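Local atomic coordinates of SMC protein (Pyrococcus furiosus, PDB entry 1XEW), a protein that probably takes part in chromosome condensation and partitioning, binding and hydrolysing ATP in a cassette-type domain whose N-terminal part is this chain. Residues 81-86 against 99-104; 7-12 against 43-48; 91-96 against 127-132. One frame throughout, in Å; residues are numbered along the deposited sequence.

Interaction 1 of 3, residues 81-86 against 99-104; sequences EVAIYF and EVVIRR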
loop_
_atom_site.group_PDB
_atom_site.type_symbol
_atom_site.label_atom_id
_atom_site.label_comp_id
_atom_site.label_asym_id
_atom_site.label_seq_id
_atom_site.Cartn_x
_atom_site.Cartn_y
_atom_site.Cartn_z
ATOM N N GLU A 81 7.566 12.995 -15.951
ATOM C CA GLU A 81 6.134 13.079 -15.942
ATOM C C GLU A 81 5.478 11.784 -15.430
ATOM O O GLU A 81 5.945 10.647 -15.750
ATOM C CB GLU A 81 5.593 13.322 -17.357
ATOM C CG GLU A 81 4.098 13.138 -17.468
ATOM C CD GLU A 81 3.574 13.328 -18.872
ATOM O OE1 GLU A 81 3.836 12.429 -19.693
ATOM O OE2 GLU A 81 2.916 14.366 -19.163
ATOM N N VAL A 82 4.420 11.938 -14.629
ATOM C CA VAL A 82 3.674 10.746 -14.200
ATOM C C VAL A 82 2.227 11.106 -14.386
ATOM O O VAL A 82 1.796 12.241 -13.997
ATOM C CB VAL A 82 3.868 10.338 -12.682
ATOM C CG1 VAL A 82 2.868 9.184 -12.304
ATOM C CG2 VAL A 82 5.293 9.853 -12.421
ATOM N N ALA A 83 1.473 10.226 -14.982
ATOM C CA ALA A 83 0.059 10.535 -15.091
ATOM C C ALA A 83 -0.669 9.327 -14.535
ATOM O O ALA A 83 -0.305 8.162 -14.853
ATOM C CB ALA A 83 -0.438 10.741 -16.620
ATOM N N ILE A 84 -1.714 9.572 -13.739
ATOM C CA ILE A 84 -2.454 8.408 -13.257
ATOM C C ILE A 84 -3.915 8.536 -13.783
ATOM O O ILE A 84 -4.466 9.628 -13.744
ATOM C CB ILE A 84 -2.386 8.350 -11.728
ATOM C CG1 ILE A 84 -3.021 7.020 -11.209
ATOM C CG2 ILE A 84 -3.041 9.669 -11.135
ATOM C CD1 ILE A 84 -2.860 6.927 -9.575
ATOM N N TYR A 85 -4.512 7.420 -14.227
ATOM C CA TYR A 85 -5.827 7.432 -14.855
ATOM C C TYR A 85 -6.776 6.666 -13.941
ATOM O O TYR A 85 -6.549 5.480 -13.653
ATOM C CB TYR A 85 -5.752 6.686 -16.214
ATOM C CG TYR A 85 -4.907 7.409 -17.286
ATOM C CD1 TYR A 85 -5.508 7.918 -18.418
ATOM C CD2 TYR A 85 -3.544 7.647 -17.114
ATOM C CE1 TYR A 85 -4.756 8.642 -19.371
ATOM C CE2 TYR A 85 -2.800 8.397 -18.106
ATOM C CZ TYR A 85 -3.436 8.856 -19.210
ATOM O OH TYR A 85 -2.746 9.498 -20.239
ATOM N N PHE A 86 -7.839 7.326 -13.528
ATOM C CA PHE A 86 -8.805 6.685 -12.640
ATOM C C PHE A 86 -10.124 6.509 -13.378
ATOM O O PHE A 86 -10.588 7.454 -14.074
ATOM C CB PHE A 86 -9.109 7.629 -11.474
ATOM C CG PHE A 86 -8.022 7.723 -10.428
ATOM C CD1 PHE A 86 -7.920 6.743 -9.408
ATOM C CD2 PHE A 86 -7.159 8.837 -10.404
ATOM C CE1 PHE A 86 -6.973 6.879 -8.375
ATOM C CE2 PHE A 86 -6.204 8.995 -9.383
ATOM C CZ PHE A 86 -6.098 8.052 -8.376
ATOM N N GLU A 99 -13.711 9.427 -16.442
ATOM C CA GLU A 99 -12.294 9.165 -16.260
ATOM C C GLU A 99 -11.705 10.379 -15.664
ATOM O O GLU A 99 -12.102 11.491 -16.020
ATOM C CB GLU A 99 -11.602 8.846 -17.608
ATOM C CG GLU A 99 -10.155 8.374 -17.450
ATOM C CD GLU A 99 -9.473 7.977 -18.762
ATOM O OE1 GLU A 99 -9.292 8.856 -19.637
ATOM O OE2 GLU A 99 -9.102 6.792 -18.903
ATOM N N VAL A 100 -10.791 10.200 -14.708
ATOM C CA VAL A 100 -10.164 11.351 -14.079
ATOM C C VAL A 100 -8.670 11.093 -14.209
ATOM O O VAL A 100 -8.186 10.052 -13.771
ATOM C CB VAL A 100 -10.556 11.490 -12.544
ATOM C CG1 VAL A 100 -9.671 12.577 -11.859
ATOM C CG2 VAL A 100 -12.078 11.890 -12.432
ATOM N N VAL A 101 -7.967 11.998 -14.886
ATOM C CA VAL A 101 -6.529 11.858 -15.094
ATOM C C VAL A 101 -5.745 12.984 -14.421
ATOM O O VAL A 101 -5.964 14.165 -14.701
ATOM C CB VAL A 101 -6.168 11.823 -16.604
ATOM C CG1 VAL A 101 -4.698 11.467 -16.794
ATOM C CG2 VAL A 101 -7.050 10.822 -17.339
ATOM N N ILE A 102 -4.851 12.605 -13.511
ATOM C CA ILE A 102 -4.011 13.561 -12.797
ATOM C C ILE A 102 -2.580 13.457 -13.321
ATOM O O ILE A 102 -1.909 12.443 -13.115
ATOM C CB ILE A 102 -4.019 13.296 -11.272
ATOM C CG1 ILE A 102 -5.453 13.329 -10.739
ATOM C CG2 ILE A 102 -3.155 14.328 -10.550
ATOM C CD1 ILE A 102 -5.566 13.079 -9.249
ATOM N N ARG A 103 -2.128 14.503 -14.006
ATOM C CA ARG A 103 -0.781 14.533 -14.569
ATOM C C ARG A 103 0.099 15.579 -13.885
ATOM O O ARG A 103 -0.343 16.696 -13.611
ATOM C CB ARG A 103 -0.845 14.808 -16.075
ATOM C CG ARG A 103 0.481 14.637 -16.802
ATOM C CD ARG A 103 0.403 15.108 -18.248
ATOM N NE ARG A 103 -0.713 14.508 -18.980
ATOM C CZ ARG A 103 -0.689 13.299 -19.536
ATOM N NH1 ARG A 103 -1.755 12.849 -20.182
ATOM N NH2 ARG A 103 0.392 12.536 -19.443
ATOM N N ARG A 104 1.347 15.205 -13.611
ATOM C CA ARG A 104 2.304 16.101 -12.967
ATOM C C ARG A 104 3.701 15.931 -13.569
ATOM O O ARG A 104 4.229 14.819 -13.641
ATOM C CB ARG A 104 2.343 15.843 -11.459
ATOM C CG ARG A 104 3.273 16.771 -10.695
ATOM C CD ARG A 104 3.653 16.202 -9.341
ATOM N NE ARG A 104 4.367 17.182 -8.527
ATOM C CZ ARG A 104 4.820 16.953 -7.297
ATOM N NH1 ARG A 104 5.459 17.907 -6.634
ATOM N NH2 ARG A 104 4.634 15.771 -6.728
#
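The Y85 ring carries V101 CG1 over one face, a CH-pi contact 3.7 Å from CG1 to the ring centroid and nearly on the ring normal, while the E99 carboxylate stands at its edge, OE2 nearest CD1. The R103 guanidinium has A83 CB over one face, 3.4 Å from NH2, and the E81 carboxylate at its edge; the R103 NH2 to E81 OE2 hydrogen bond within this salt bridge is weak, and the place of OE2 is doubtful. R103 NH1 reaches Y85 OH only weakly, and the hydroxyl has its stronger partner in E8. These side chains share one face of an antiparallel beta hairpin in the ATPase head. Its hydrogen-bonded pairs are V82 with R104, I84 with I102 and F86 with V100, where F86 N lies 2.8 Å from V100 O. On the face of those three pairs, I84 CG2 lies 3.8 Å from I102 CB. With CG anti to its carbonyl carbon (chi1 -75°), the F86 ring takes V100 O at its edge, and its CE2 approaches I102 CD1 obliquely at 4.1 Å. The R104 guanidinium leads away and is hydrogen-bonded to the carbonyls of F48 and L53 and to S112.

Interaction 2 of 3, residues 7-12 against 43-48; sequences LELKGF and GDAILF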
loop_
_atom_site.group_PDB
_atom_site.type_symbol
_atom_site.label_atom_id
_atom_site.label_comp_id
_atom_site.label_asym_id
_atom_site.label_seq_id
_atom_site.Cartn_x
_atom_site.Cartn_y
_atom_site.Cartn_z
ATOM N N LEU A 7 -1.148 3.713 -14.940
ATOM C CA LEU A 7 -0.201 4.710 -14.599
ATOM C C LEU A 7 0.745 4.860 -15.789
ATOM O O LEU A 7 1.197 3.786 -16.366
ATOM C CB LEU A 7 0.618 4.218 -13.431
ATOM C CG LEU A 7 1.567 5.158 -12.658
ATOM C CD1 LEU A 7 0.675 6.264 -12.001
ATOM C CD2 LEU A 7 2.401 4.347 -11.536
ATOM N N GLU A 8 1.041 6.118 -16.209
ATOM C CA GLU A 8 1.964 6.347 -17.333
ATOM C C GLU A 8 3.169 7.098 -16.835
ATOM O O GLU A 8 3.056 8.132 -16.169
ATOM C CB GLU A 8 1.333 7.166 -18.467
ATOM C CG GLU A 8 0.007 6.544 -18.925
ATOM C CD GLU A 8 -0.585 7.155 -20.185
ATOM O OE1 GLU A 8 -0.443 8.372 -20.407
ATOM O OE2 GLU A 8 -1.224 6.395 -20.928
ATOM N N LEU A 9 4.344 6.577 -17.143
ATOM C CA LEU A 9 5.535 7.206 -16.656
ATOM C C LEU A 9 6.439 7.599 -17.823
ATOM O O LEU A 9 6.619 6.803 -18.745
ATOM C CB LEU A 9 6.248 6.227 -15.747
ATOM C CG LEU A 9 5.601 6.017 -14.374
ATOM C CD1 LEU A 9 4.648 4.934 -14.424
ATOM C CD2 LEU A 9 6.688 5.672 -13.388
ATOM N N LYS A 10 7.059 8.777 -17.756
ATOM C CA LYS A 10 7.903 9.224 -18.876
ATOM C C LYS A 10 8.971 10.172 -18.286
ATOM O O LYS A 10 8.648 11.281 -17.761
ATOM C CB LYS A 10 7.019 9.940 -19.977
ATOM C CG LYS A 10 7.831 10.494 -21.215
ATOM C CD LYS A 10 6.883 11.092 -22.264
ATOM C CE LYS A 10 6.292 12.453 -21.729
ATOM N NZ LYS A 10 5.893 13.438 -22.850
ATOM N N GLY A 11 10.232 9.693 -18.315
ATOM C CA GLY A 11 11.372 10.436 -17.831
ATOM C C GLY A 11 11.437 10.494 -16.344
ATOM O O GLY A 11 12.092 11.389 -15.773
ATOM N N PHE A 12 10.773 9.541 -15.686
ATOM C CA PHE A 12 10.742 9.494 -14.236
ATOM C C PHE A 12 11.685 8.423 -13.648
ATOM O O PHE A 12 11.380 7.226 -13.714
ATOM C CB PHE A 12 9.316 9.191 -13.756
ATOM C CG PHE A 12 9.179 9.216 -12.243
ATOM C CD1 PHE A 12 9.172 8.032 -11.490
ATOM C CD2 PHE A 12 9.059 10.399 -11.578
ATOM C CE1 PHE A 12 9.048 8.052 -10.098
ATOM C CE2 PHE A 12 8.928 10.432 -10.159
ATOM C CZ PHE A 12 8.925 9.240 -9.426
ATOM N N GLY A 43 6.066 2.804 -6.631
ATOM C CA GLY A 43 5.497 3.374 -5.447
ATOM C C GLY A 43 5.859 4.841 -5.407
ATOM O O GLY A 43 5.063 5.651 -4.993
ATOM N N ASP A 44 7.068 5.186 -5.823
ATOM C CA ASP A 44 7.503 6.584 -5.804
ATOM C C ASP A 44 6.732 7.471 -6.766
ATOM O O ASP A 44 6.425 8.632 -6.420
ATOM C CB ASP A 44 8.987 6.716 -6.134
ATOM C CG ASP A 44 9.852 5.938 -5.140
ATOM O OD1 ASP A 44 9.334 5.625 -4.014
ATOM O OD2 ASP A 44 11.022 5.661 -5.489
ATOM N N ALA A 45 6.427 6.908 -7.958
ATOM C CA ALA A 45 5.701 7.613 -9.007
ATOM C C ALA A 45 4.317 7.899 -8.472
ATOM O O ALA A 45 3.705 8.931 -8.811
ATOM C CB ALA A 45 5.586 6.729 -10.260
ATOM N N ILE A 46 3.784 6.994 -7.667
ATOM C CA ILE A 46 2.423 7.182 -7.151
ATOM C C ILE A 46 2.390 8.274 -6.065
ATOM O O ILE A 46 1.496 9.072 -6.122
ATOM C CB ILE A 46 1.716 5.828 -6.694
ATOM C CG1 ILE A 46 1.060 5.189 -7.928
ATOM C CG2 ILE A 46 0.616 6.138 -5.576
ATOM C CD1 ILE A 46 0.960 3.648 -7.935
ATOM N N LEU A 47 3.391 8.349 -5.175
ATOM C CA LEU A 47 3.478 9.399 -4.161
ATOM C C LEU A 47 3.685 10.757 -4.875
ATOM O O LEU A 47 3.105 11.774 -4.460
ATOM C CB LEU A 47 4.686 9.237 -3.241
ATOM C CG LEU A 47 4.623 8.012 -2.301
ATOM C CD1 LEU A 47 5.904 7.935 -1.470
ATOM C CD2 LEU A 47 3.343 8.137 -1.422
ATOM N N PHE A 48 4.464 10.727 -5.973
ATOM C CA PHE A 48 4.795 11.932 -6.744
ATOM C C PHE A 48 3.551 12.535 -7.336
ATOM O O PHE A 48 3.276 13.698 -7.143
ATOM C CB PHE A 48 5.777 11.561 -7.848
ATOM C CG PHE A 48 6.070 12.672 -8.850
ATOM C CD1 PHE A 48 5.640 12.560 -10.156
ATOM C CD2 PHE A 48 6.852 13.739 -8.492
ATOM C CE1 PHE A 48 5.996 13.493 -11.121
ATOM C CE2 PHE A 48 7.241 14.699 -9.425
ATOM C CZ PHE A 48 6.820 14.573 -10.753
#
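L7 meets the helix first: its CD2 lies 3.9 Å from I46 CG1 and also touches A45 CB. L9 brings CD2 to 3.5 Å from A45 CB, a tight pair of methyls. After the turn at G11 comes F12, of which the helix buries more than of any other residue in this contact. Its CG stands anti to the backbone N (chi1 -176°), which sends the ring toward the helix, where CE1 comes within 3.5 Å of A45 CA. On the ring's other flank, CE2 sits above one face of the F48 ring, toward its rim, 3.9 Å from F48 CG; the two planes are inclined at 40°. Were F12 an alanine, A45 would probably face a gap and the F48 ring would lose the CE2 contact on that face. Strand 7-10 and helix 43-48 run almost at right angles, their axes 10.0 Å apart, and the small A45 lets L9 and F12 close in on the helix that follows the P-loop. The D44 carboxylate is engaged with K13 and N41, the latter an ATP-binding residue. No hydrogen bond spans the segments: the contact is apolar packing, dependent on shape fit rather than directed bonds.

Interaction 3 of 3, residues 91-96 against 127-132; sequences RGFPID and LDILTA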
loop_
_atom_site.group_PDB
_atom_site.type_symbol
_atom_site.label_atom_id
_atom_site.label_comp_id
_atom_site.label_asym_id
_atom_site.label_seq_id
_atom_site.Cartn_x
_atom_site.Cartn_y
_atom_site.Cartn_z
ATOM N N ARG A 91 -18.325 7.736 -9.726
ATOM C CA ARG A 91 -18.328 9.128 -9.296
ATOM C C ARG A 91 -17.758 9.360 -7.863
ATOM O O ARG A 91 -18.245 10.243 -7.125
ATOM C CB ARG A 91 -19.765 9.766 -9.373
ATOM C CG ARG A 91 -20.495 9.888 -10.780
ATOM C CD ARG A 91 -20.015 11.016 -11.775
ATOM N NE ARG A 91 -19.311 10.322 -12.840
ATOM C CZ ARG A 91 -19.625 10.259 -14.120
ATOM N NH1 ARG A 91 -18.845 9.526 -14.889
ATOM N NH2 ARG A 91 -20.635 10.933 -14.653
ATOM N N GLY A 92 -16.714 8.609 -7.475
ATOM C CA GLY A 92 -16.096 8.864 -6.194
ATOM C C GLY A 92 -15.400 10.230 -6.207
ATOM O O GLY A 92 -15.266 10.874 -5.145
ATOM N N PHE A 93 -14.936 10.707 -7.380
ATOM C CA PHE A 93 -14.294 12.040 -7.445
ATOM C C PHE A 93 -15.418 13.021 -7.799
ATOM O O PHE A 93 -16.242 12.687 -8.598
ATOM C CB PHE A 93 -13.257 12.160 -8.559
ATOM C CG PHE A 93 -11.960 11.364 -8.322
ATOM C CD1 PHE A 93 -11.880 10.040 -8.696
ATOM C CD2 PHE A 93 -10.812 12.008 -7.861
ATOM C CE1 PHE A 93 -10.632 9.351 -8.637
ATOM C CE2 PHE A 93 -9.569 11.344 -7.791
ATOM C CZ PHE A 93 -9.492 10.005 -8.191
ATOM N N PRO A 94 -15.446 14.247 -7.213
ATOM C CA PRO A 94 -16.505 15.240 -7.512
ATOM C C PRO A 94 -16.403 15.850 -8.911
ATOM O O PRO A 94 -16.434 17.066 -9.057
ATOM C CB PRO A 94 -16.294 16.296 -6.449
ATOM C CG PRO A 94 -14.716 16.303 -6.244
ATOM C CD PRO A 94 -14.407 14.788 -6.315
ATOM N N ILE A 95 -16.263 15.018 -9.926
ATOM C CA ILE A 95 -16.054 15.451 -11.283
ATOM C C ILE A 95 -16.959 14.609 -12.175
ATOM O O ILE A 95 -16.871 13.342 -12.238
ATOM C CB ILE A 95 -14.573 15.204 -11.695
ATOM C CG1 ILE A 95 -13.656 16.023 -10.820
ATOM C CG2 ILE A 95 -14.386 15.447 -13.183
ATOM C CD1 ILE A 95 -12.176 15.913 -11.178
ATOM N N ASP A 96 -17.804 15.293 -12.923
ATOM C CA ASP A 96 -18.768 14.549 -13.707
ATOM C C ASP A 96 -18.235 14.008 -14.988
ATOM O O ASP A 96 -18.712 14.355 -16.073
ATOM C CB ASP A 96 -20.043 15.391 -13.955
ATOM C CG ASP A 96 -21.172 14.545 -14.573
ATOM O OD1 ASP A 96 -22.180 15.107 -15.046
ATOM O OD2 ASP A 96 -21.034 13.303 -14.577
ATOM N N LEU A 127 -4.968 17.985 -4.301
ATOM C CA LEU A 127 -5.194 17.358 -2.958
ATOM C C LEU A 127 -6.682 17.379 -2.534
ATOM O O LEU A 127 -7.274 16.341 -2.125
ATOM C CB LEU A 127 -4.328 17.997 -1.846
ATOM C CG LEU A 127 -2.849 17.706 -2.144
ATOM C CD1 LEU A 127 -2.047 18.845 -1.509
ATOM C CD2 LEU A 127 -2.405 16.162 -1.739
ATOM N N ASP A 128 -7.323 18.542 -2.673
ATOM C CA ASP A 128 -8.710 18.651 -2.289
ATOM C C ASP A 128 -9.507 17.678 -3.083
ATOM O O ASP A 128 -10.383 17.025 -2.552
ATOM C CB ASP A 128 -9.175 20.117 -2.491
ATOM C CG ASP A 128 -8.514 21.074 -1.474
ATOM O OD1 ASP A 128 -7.969 20.571 -0.463
ATOM O OD2 ASP A 128 -8.514 22.311 -1.678
ATOM N N ILE A 129 -9.199 17.531 -4.384
ATOM C CA ILE A 129 -9.911 16.589 -5.194
ATOM C C ILE A 129 -9.693 15.115 -4.719
ATOM O O ILE A 129 -10.616 14.321 -4.601
ATOM C CB ILE A 129 -9.503 16.811 -6.681
ATOM C CG1 ILE A 129 -10.299 18.003 -7.263
ATOM C CG2 ILE A 129 -9.829 15.617 -7.501
ATOM C CD1 ILE A 129 -9.753 18.569 -8.635
ATOM N N LEU A 130 -8.455 14.752 -4.453
ATOM C CA LEU A 130 -8.184 13.388 -3.932
ATOM C C LEU A 130 -8.859 13.161 -2.547
ATOM O O LEU A 130 -9.495 12.135 -2.318
ATOM C CB LEU A 130 -6.677 13.180 -3.841
ATOM C CG LEU A 130 -6.014 13.175 -5.238
ATOM C CD1 LEU A 130 -4.497 13.393 -5.117
ATOM C CD2 LEU A 130 -6.353 11.898 -5.952
ATOM N N THR A 131 -8.738 14.103 -1.637
ATOM C CA THR A 131 -9.382 13.931 -0.304
ATOM C C THR A 131 -10.852 13.637 -0.469
ATOM O O THR A 131 -11.404 12.734 0.185
ATOM C CB THR A 131 -9.181 15.188 0.545
ATOM O OG1 THR A 131 -7.794 15.294 0.820
ATOM C CG2 THR A 131 -9.952 15.132 1.837
ATOM N N ALA A 132 -11.485 14.367 -1.399
ATOM C CA ALA A 132 -12.904 14.148 -1.692
ATOM C C ALA A 132 -13.186 12.729 -2.133
ATOM O O ALA A 132 -14.274 12.213 -1.888
ATOM C CB ALA A 132 -13.408 15.139 -2.748
HETATM O O HOH W 1 -15.559 9.846 -2.681
#
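The excursion between the two strands of the hairpin 80-87 and 99-106 folds back onto the C-terminal part of helix 123-132, and F93, P94 and I95 make the apolar part of that contact. F93 presents the edge of its ring: CE2 is 3.7 Å from L130 CD2, and CD2 is 3.8 Å from I129 CG2. The phenyl group lies alongside L130, both pointing the same way, but crosses I129 at about a right angle. I129 sets CG2 anti to its backbone N, with CG1 anti to the carbonyl carbon (chi1 -81°), and the same CG2 methyl also reaches I95 CD1 more loosely, at 4.4 Å. P94, at the centre of an inverse gamma turn, lays the CD side of its ring against A132 CB, 3.7 Å away. A single water completes the contact, donating to G92 O at 2.7 Å and to A132 O at 2.8 Å; it thus bridges two carbonyls that could not bond each other. Within the loop, R91 forms a salt bridge with D98. Further inward, the F93 ring meets that of F86, while L130 rests on I102 of the sheet. The ATP-binding residues lie away from here; the arrangement is that of a long hairpin connection packed by apolar side chains and one bridging water against a helix beside the sheet.

In the fold
From the N terminus, strand 3-10 and the turn after it first meet helix 40-49, so interaction 2 closes a loop of 30 residues that includes the P-loop. After residues that are not modelled, the chain enters strand 80-87, and interaction 1 closes the hairpin with strand 99-106. The segment 91-96 lies inside that hairpin's connection, and its partner 127-132 comes after it; interactions 1 and 3 therefore cross, while interaction 2 precedes both. Strands 3-10 and 80-87 are sheet neighbours, and helix 40-49 also reaches strand 80-87, F48 packing on V82. Interaction 3 touches interaction 1 through F86 with F93, but stays clear of interaction 2, some 20 Å away between centres.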